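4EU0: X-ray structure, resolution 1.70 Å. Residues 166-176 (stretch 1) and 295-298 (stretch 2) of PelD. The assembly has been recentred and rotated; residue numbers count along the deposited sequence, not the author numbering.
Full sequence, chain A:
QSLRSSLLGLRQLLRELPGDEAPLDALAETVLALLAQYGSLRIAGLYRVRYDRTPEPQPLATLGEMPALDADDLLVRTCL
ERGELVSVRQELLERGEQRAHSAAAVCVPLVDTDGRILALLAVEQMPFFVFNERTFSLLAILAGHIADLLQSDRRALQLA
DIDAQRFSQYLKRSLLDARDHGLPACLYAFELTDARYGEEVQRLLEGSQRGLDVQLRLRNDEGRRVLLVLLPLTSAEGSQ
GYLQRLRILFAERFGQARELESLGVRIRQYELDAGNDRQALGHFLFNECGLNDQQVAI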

ATOM      1  N   ARG A 166      -5.601  -4.016   8.186  1.00 14.79           N
ATOM      2  CA  ARG A 166      -4.384  -3.738   7.442  1.00 13.55           C
ATOM      3  C   ARG A 166      -4.377  -4.514   6.123  1.00 12.38           C
ATOM      4  O   ARG A 166      -4.046  -3.960   5.076  1.00 12.60           O
ATOM      5  CB  ARG A 166      -3.155  -4.114   8.263  1.00 14.01           C
ATOM      6  CG  ARG A 166      -1.836  -3.649   7.643  1.00 16.10           C
ATOM      7  CD  ARG A 166      -0.638  -4.242   8.362  1.00 19.37           C
ATOM      8  NE  ARG A 166      -0.401  -3.642   9.676  1.00 21.67           N
ATOM      9  CZ  ARG A 166      -0.636  -4.249  10.837  1.00 25.31           C
ATOM     10  NH1 ARG A 166      -1.134  -5.480  10.870  1.00 26.36           N
ATOM     11  NH2 ARG A 166      -0.371  -3.620  11.972  1.00 27.10           N
ATOM     12  N   PHE A 167      -4.740  -5.791   6.198  1.00 12.47           N
ATOM     13  CA  PHE A 167      -4.735  -6.645   5.021  1.00 12.03           C
ATOM     14  C   PHE A 167      -5.683  -6.053   3.980  1.00 12.20           C
ATOM     15  O   PHE A 167      -5.308  -5.920   2.824  1.00 12.50           O
ATOM     16  CB  PHE A 167      -5.141  -8.079   5.365  1.00 11.95           C
ATOM     17  CG  PHE A 167      -4.997  -9.021   4.211  1.00 12.40           C
ATOM     18  CD1 PHE A 167      -3.785  -9.660   3.979  1.00 12.80           C
ATOM     19  CD2 PHE A 167      -6.064  -9.243   3.344  1.00 13.34           C
ATOM     20  CE1 PHE A 167      -3.641 -10.521   2.891  1.00 13.07           C
ATOM     21  CE2 PHE A 167      -5.923 -10.095   2.254  1.00 14.64           C
ATOM     22  CZ  PHE A 167      -4.714 -10.736   2.045  1.00 12.98           C
ATOM     23  N   SER A 168      -6.896  -5.716   4.412  1.00 13.40           N
ATOM     24  CA  SER A 168      -7.915  -5.117   3.552  1.00 14.21           C
ATOM     25  C   SER A 168      -7.420  -3.839   2.872  1.00 13.74           C
ATOM     26  O   SER A 168      -7.536  -3.677   1.652  1.00 13.35           O
ATOM     27  CB  SER A 168      -9.179  -4.828   4.373  1.00 15.94           C
ATOM     28  OG  SER A 168     -10.225  -4.391   3.535  1.00 19.90           O
ATOM     29  N   GLN A 169      -6.861  -2.931   3.667  1.00 13.57           N
ATOM     30  CA  GLN A 169      -6.307  -1.696   3.120  1.00 13.80           C
ATOM     31  C   GLN A 169      -5.193  -1.937   2.100  1.00 12.39           C
ATOM     32  O   GLN A 169      -5.247  -1.412   1.005  1.00 12.10           O
ATOM     33  CB  GLN A 169      -5.820  -0.769   4.232  1.00 14.94           C
ATOM     34  CG  GLN A 169      -5.263   0.552   3.702  1.00 17.03           C
ATOM     35  CD  GLN A 169      -4.584   1.390   4.771  1.00 22.19           C
ATOM     36  OE1 GLN A 169      -4.852   2.591   4.897  1.00 22.70           O
ATOM     37  NE2 GLN A 169      -3.697   0.763   5.545  1.00 21.33           N
ATOM     38  N   TYR A 170      -4.183  -2.728   2.472  1.00 11.69           N
ATOM     39  CA  TYR A 170      -3.069  -3.013   1.589  1.00 11.07           C
ATOM     40  C   TYR A 170      -3.509  -3.697   0.291  1.00 11.22           C
ATOM     41  O   TYR A 170      -3.010  -3.373  -0.777  1.00 11.44           O
ATOM     42  CB  TYR A 170      -2.002  -3.854   2.312  1.00 10.73           C
ATOM     43  CG  TYR A 170      -1.086  -3.115   3.274  1.00 11.28           C
ATOM     44  CD1 TYR A 170       0.285  -3.412   3.313  1.00 11.81           C
ATOM     45  CD2 TYR A 170      -1.570  -2.143   4.158  1.00 14.05           C
ATOM     46  CE1 TYR A 170       1.150  -2.756   4.209  1.00 12.76           C
ATOM     47  CE2 TYR A 170      -0.702  -1.479   5.056  1.00 14.36           C
ATOM     48  CZ  TYR A 170       0.648  -1.805   5.072  1.00 13.31           C
ATOM     49  OH  TYR A 170       1.508  -1.169   5.935  1.00 14.33           O
ATOM     50  N   LEU A 171      -4.450  -4.636   0.396  1.00 11.33           N
ATOM     51  CA  LEU A 171      -4.986  -5.300  -0.793  1.00 11.40           C
ATOM     52  C   LEU A 171      -5.667  -4.302  -1.727  1.00 11.79           C
ATOM     53  O   LEU A 171      -5.432  -4.325  -2.933  1.00 12.05           O
ATOM     54  CB  LEU A 171      -5.950  -6.425  -0.402  1.00 11.88           C
ATOM     55  CG  LEU A 171      -6.641  -7.165  -1.560  1.00 11.99           C
ATOM     56  CD1 LEU A 171      -5.647  -7.820  -2.502  1.00 12.70           C
ATOM     57  CD2 LEU A 171      -7.591  -8.197  -0.962  1.00 14.26           C
ATOM     58  N   LYS A 172      -6.484  -3.413  -1.176  1.00 12.13           N
ATOM     59  CA  LYS A 172      -7.168  -2.435  -2.035  1.00 12.81           C
ATOM     60  C   LYS A 172      -6.152  -1.522  -2.694  1.00 12.30           C
ATOM     61  O   LYS A 172      -6.248  -1.234  -3.880  1.00 12.99           O
ATOM     62  CB  LYS A 172      -8.197  -1.616  -1.262  1.00 13.83           C
ATOM     63  CG  LYS A 172      -9.065  -0.772  -2.185  1.00 14.29           C
ATOM     64  CD  LYS A 172     -10.147  -0.018  -1.435  1.00 17.22           C
ATOM     65  CE  LYS A 172     -11.024   0.736  -2.419  1.00 20.44           C
ATOM     66  NZ  LYS A 172     -12.180   1.400  -1.758  1.00 22.05           N
ATOM     67  N   ARG A 173      -5.167  -1.070  -1.928  1.00 11.52           N
ATOM     68  CA  ARG A 173      -4.120  -0.245  -2.509  1.00 11.63           C
ATOM     69  C   ARG A 173      -3.379  -0.976  -3.625  1.00 11.40           C
ATOM     70  O   ARG A 173      -3.114  -0.408  -4.680  1.00 11.83           O
ATOM     71  CB  ARG A 173      -3.134   0.222  -1.445  1.00 11.52           C
ATOM     72  CG  ARG A 173      -2.005   1.086  -2.009  1.00 11.37           C
ATOM     73  CD  ARG A 173      -2.524   2.318  -2.798  1.00 13.67           C
ATOM     74  NE  ARG A 173      -3.298   3.215  -1.945  1.00 14.09           N
ATOM     75  CZ  ARG A 173      -3.955   4.295  -2.366  1.00 15.21           C
ATOM     76  NH1 ARG A 173      -4.639   5.035  -1.490  1.00 17.21           N
ATOM     77  NH2 ARG A 173      -3.951   4.628  -3.655  1.00 16.73           N
ATOM     78  N   SER A 174      -3.068  -2.249  -3.406  1.00 11.28           N
ATOM     79  CA  SER A 174      -2.429  -3.034  -4.463  1.00 11.49           C
ATOM     80  C   SER A 174      -3.305  -3.214  -5.707  1.00 12.61           C
ATOM     81  O   SER A 174      -2.787  -3.239  -6.833  1.00 13.06           O
ATOM     82  CB  SER A 174      -1.944  -4.378  -3.933  1.00 10.75           C
ATOM     83  OG  SER A 174      -0.787  -4.226  -3.133  1.00 11.75           O
ATOM     84  N   LEU A 175      -4.619  -3.349  -5.510  1.00 13.36           N
ATOM     85  CA  LEU A 175      -5.556  -3.399  -6.638  1.00 15.01           C
ATOM     86  C   LEU A 175      -5.589  -2.074  -7.402  1.00 16.09           C
ATOM     87  O   LEU A 175      -5.612  -2.072  -8.625  1.00 16.59           O
ATOM     88  CB  LEU A 175      -6.966  -3.800  -6.197  1.00 15.79           C
ATOM     89  CG  LEU A 175      -7.113  -5.253  -5.743  1.00 17.47           C
ATOM     90  CD1 LEU A 175      -8.439  -5.415  -5.028  1.00 17.88           C
ATOM     91  CD2 LEU A 175      -6.965  -6.241  -6.926  1.00 18.68           C
ATOM     92  N   LEU A 176      -5.562  -0.965  -6.667  1.00 15.79           N
ATOM     93  CA  LEU A 176      -5.481   0.366  -7.268  1.00 16.47           C
ATOM     94  C   LEU A 176      -4.154   0.569  -8.012  1.00 16.52           C
ATOM     95  O   LEU A 176      -4.160   1.083  -9.138  1.00 17.27           O
ATOM     96  CB  LEU A 176      -5.700   1.459  -6.222  1.00 16.56           C
ATOM     97  CG  LEU A 176      -7.114   1.588  -5.637  1.00 17.79           C
ATOM     98  CD1 LEU A 176      -7.056   2.330  -4.311  1.00 17.57           C
ATOM     99  CD2 LEU A 176      -8.074   2.270  -6.617  1.00 19.29           C
TER
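Stretch 2, residues 295-298: QVAI

The last four residues of the PelD chain, Gln-295 to Ile-298, have no regular secondary structure, and the final three lie against one side of the helix that runs through residues 166-176. The tail runs in the same general sense as the helix. Gln-295 (phi/psi -95/-42) stands clear of the helix and makes no contact with it. The backbone then opens into an extended conformation at Val-296 (-135/129) and Ala-297 (-156/152), bringing the chain closer to the helix. Val-296, its chi1 in the p well, is buried and packs through a single methyl on two side chains one helical turn apart: CG2 lies 4.1 Å from CE2 of Phe-167, at the ring edge and near its plane, and 4.2 Å from CD2 of Leu-171.

At Ala-297 the CA-to-CB bond points away from the helix, and the contact passes to the backbone. Its carbonyl O accepts a short hydrogen bond from Ser-168 OG, at 2.5 Å, which ties the tail to the helix. Ile-298, with a positive phi of 59°, has the largest covered area of the four. Its CA comes within 5.3 Å of the CA of Ser-168. Its CG2 sits 3.0 Å from Ser-168 OG and 3.7 Å from Lys-172 CB, while its O lies 3.8 Å from Leu-171 CD2 and 4.1 Å from Leu-175 CD1.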

ATOM      1  N   GLN A 295     -14.724 -12.724   5.639  1.00 33.30           N
ATOM      2  CA  GLN A 295     -13.317 -12.965   5.964  1.00 32.13           C
ATOM      3  C   GLN A 295     -12.365 -12.034   5.216  1.00 31.14           C
ATOM      4  O   GLN A 295     -11.386 -11.542   5.789  1.00 30.51           O
ATOM      5  CB  GLN A 295     -12.950 -14.420   5.660  1.00 31.51           C
ATOM      6  CG  GLN A 295     -13.576 -15.430   6.597  1.00 32.52           C
ATOM      7  CD  GLN A 295     -13.358 -16.858   6.142  1.00 33.23           C
ATOM      8  OE1 GLN A 295     -13.717 -17.230   5.022  1.00 33.68           O
ATOM      9  NE2 GLN A 295     -12.782 -17.670   7.016  1.00 31.74           N
ATOM     10  N   VAL A 296     -12.639 -11.810   3.933  1.00 31.65           N
ATOM     11  CA  VAL A 296     -11.845 -10.884   3.125  1.00 31.10           C
ATOM     12  C   VAL A 296     -12.757  -9.986   2.288  1.00 32.57           C
ATOM     13  O   VAL A 296     -13.655 -10.469   1.601  1.00 32.83           O
ATOM     14  CB  VAL A 296     -10.784 -11.628   2.245  1.00 30.25           C
ATOM     15  CG1 VAL A 296     -11.445 -12.647   1.320  1.00 31.58           C
ATOM     16  CG2 VAL A 296      -9.922 -10.643   1.465  1.00 29.40           C
ATOM     17  N   ALA A 297     -12.519  -8.679   2.380  1.00 33.05           N
ATOM     18  CA  ALA A 297     -13.291  -7.669   1.656  1.00 35.24           C
ATOM     19  C   ALA A 297     -12.436  -6.414   1.509  1.00 35.42           C
ATOM     20  O   ALA A 297     -11.574  -6.157   2.352  1.00 34.75           O
ATOM     21  CB  ALA A 297     -14.583  -7.348   2.394  1.00 36.58           C
ATOM     22  N   ILE A 298     -12.689  -5.643   0.447  1.00 37.23           N
ATOM     23  CA  ILE A 298     -11.879  -4.454   0.072  1.00 38.18           C
ATOM     24  C   ILE A 298     -10.393  -4.767  -0.200  1.00 37.60           C
ATOM     25  O   ILE A 298     -10.035  -5.339  -1.231  1.00 37.88           O
ATOM     26  CB  ILE A 298     -12.054  -3.254   1.061  1.00 39.56           C
ATOM     27  CG1 ILE A 298     -13.152  -2.320   0.555  1.00 41.00           C
ATOM     28  CG2 ILE A 298     -10.732  -2.466   1.259  1.00 38.96           C
ATOM     29  CD1 ILE A 298     -13.350  -1.064   1.379  1.00 44.71           C
TER